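Local coordinates for protein 3-hydroxyacyl-thioester dehydratase X (Mycobacterium tuberculosis, PDB 4OOB) that hydrates trans-2-enoyl-CoA thioesters and dehydrates (3R)-3-hydroxyacyl-CoA over a broad range of chain lengths, with a preference for C8 to C12 substrates, at residues P173-P178 against I190-F195. Residues are numbered along the deposited sequence; the frame is centred on the assembly and turned at random.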
# COMPACT_ATOMS: atom_id res chain seq x y z
N PRO A 173 -10.80 -3.13 10.09
CA PRO A 173 -10.62 -2.95 11.54
C PRO A 173 -9.51 -3.75 12.21
O PRO A 173 -9.36 -3.64 13.47
CB PRO A 173 -11.97 -3.36 12.11
CG PRO A 173 -12.58 -4.26 11.12
CD PRO A 173 -12.00 -3.94 9.78
N ILE A 174 -8.78 -4.58 11.47
CA ILE A 174 -7.58 -5.21 12.07
C ILE A 174 -6.47 -4.18 12.32
O ILE A 174 -5.56 -4.46 13.04
CB ILE A 174 -6.97 -6.33 11.24
CG1 ILE A 174 -6.36 -5.71 9.96
CG2 ILE A 174 -7.98 -7.44 10.92
CD1 ILE A 174 -5.80 -6.72 9.00
N HIS A 175 -6.54 -3.01 11.70
CA HIS A 175 -5.59 -1.89 11.97
C HIS A 175 -6.00 -0.97 13.11
O HIS A 175 -5.19 -0.20 13.58
CB HIS A 175 -5.45 -1.04 10.72
CG HIS A 175 -5.16 -1.84 9.52
ND1 HIS A 175 -6.01 -1.89 8.43
CD2 HIS A 175 -4.15 -2.70 9.26
CE1 HIS A 175 -5.51 -2.72 7.54
NE2 HIS A 175 -4.39 -3.23 8.02
N THR A 176 -7.26 -1.06 13.58
CA THR A 176 -7.79 -0.12 14.59
C THR A 176 -8.47 -0.76 15.83
O THR A 176 -8.50 -0.12 16.88
CB THR A 176 -8.77 0.88 13.96
OG1 THR A 176 -9.90 0.18 13.45
CG2 THR A 176 -8.10 1.57 12.79
N ASN A 177 -8.98 -1.98 15.72
CA ASN A 177 -9.64 -2.62 16.84
C ASN A 177 -8.99 -3.95 17.19
O ASN A 177 -9.00 -4.87 16.38
CB ASN A 177 -11.11 -2.82 16.53
CG ASN A 177 -11.91 -3.29 17.74
OD1 ASN A 177 -11.40 -3.90 18.66
ND2 ASN A 177 -13.15 -3.01 17.71
N PRO A 178 -8.46 -4.07 18.42
CA PRO A 178 -7.68 -5.27 18.75
C PRO A 178 -8.44 -6.56 18.66
O PRO A 178 -7.84 -7.54 18.36
CB PRO A 178 -7.23 -5.03 20.19
CG PRO A 178 -7.38 -3.55 20.44
CD PRO A 178 -8.40 -3.04 19.48
N ILE A 190 -2.50 -3.77 13.56
CA ILE A 190 -1.32 -3.70 12.71
C ILE A 190 -1.47 -2.53 11.74
O ILE A 190 -2.56 -2.16 11.44
CB ILE A 190 -1.07 -5.03 11.94
CG1 ILE A 190 -2.13 -5.22 10.89
CG2 ILE A 190 -0.98 -6.20 12.93
CD1 ILE A 190 -2.16 -6.52 10.12
N ALA A 191 -0.34 -1.96 11.28
CA ALA A 191 -0.37 -0.89 10.28
C ALA A 191 -0.84 -1.44 8.96
O ALA A 191 -0.53 -2.57 8.63
CB ALA A 191 1.02 -0.29 10.08
N HIS A 192 -1.54 -0.62 8.21
CA HIS A 192 -1.81 -0.93 6.78
C HIS A 192 -0.50 -1.01 6.00
O HIS A 192 0.44 -0.25 6.27
CB HIS A 192 -2.64 0.15 6.10
CG HIS A 192 -3.80 0.63 6.89
ND1 HIS A 192 -5.08 0.66 6.38
CD2 HIS A 192 -3.88 1.16 8.13
CE1 HIS A 192 -5.91 1.14 7.29
NE2 HIS A 192 -5.21 1.43 8.37
N GLY A 193 -0.43 -1.93 5.03
CA GLY A 193 0.74 -2.04 4.19
C GLY A 193 1.01 -0.75 3.47
O GLY A 193 2.16 -0.33 3.39
N MET A 194 -0.04 -0.07 2.99
CA MET A 194 0.19 1.11 2.17
C MET A 194 0.49 2.35 3.03
O MET A 194 0.90 3.37 2.51
CB MET A 194 -0.98 1.37 1.20
CG MET A 194 -1.11 0.30 0.12
SD MET A 194 0.35 0.21 -0.91
CE MET A 194 0.27 1.82 -1.69
N PHE A 195 0.24 2.29 4.35
CA PHE A 195 0.77 3.37 5.20
C PHE A 195 2.27 3.37 5.11
O PHE A 195 2.91 4.38 4.84
CB PHE A 195 0.40 3.26 6.67
CG PHE A 195 1.12 4.29 7.51
CD1 PHE A 195 0.68 5.61 7.55
CD2 PHE A 195 2.32 3.97 8.15
CE1 PHE A 195 1.39 6.61 8.27
CE2 PHE A 195 3.03 4.95 8.87
CZ PHE A 195 2.54 6.27 8.95
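His175 and His192 stack face to face, ring centroids 3.7 Å apart and planes inclined by 24°. ND1 of His175 lies over the centre of the His192 ring, 3.2 Å from its CE1; nitrogens of the two rings come close here, but the angles are too poor for hydrogen bonding. Ile174 CG1 covers the opposite face of the His175 imidazole, so that ring is sandwiched between its own neighbour and the second histidine. One backbone hydrogen bond joins the segments, from Ile190 N to Ile174 O, 3.2 Å long with an angle of 153° at the hydrogen. Next to it, Ile190 O accepts a CA-H...O contact from His175 CA at 3.1 Å. The apolar contact is made by branch tips: Ile174 CD1 meets Ile190 CD1 at 3.8 Å. In Ile190, CG1 is set between the backbone N and carbonyl carbon (chi1 70°), and from there it also reaches the His175 ring, 3.6 Å from CD2.

Asp170, Asn172, Pro173, Ile174 and His175 follow the D-x-N-P-[IL]-H pattern of the hydratase 2 motif; in relatives its Asp and His form the catalytic pair, consistent with an active site here. The contact is buried within the MaoC-like, hotdog-clan part of the chain. Helix 158-167 flanks it: Ile161 touches both histidines, and Tyr164 packs edge-to-face with His192. His192 is the N-cap residue of helix 193-199, while Ala191 is tied by backbone hydrogen bonds to Val222 in the loop between strands 212-218 and 226-234.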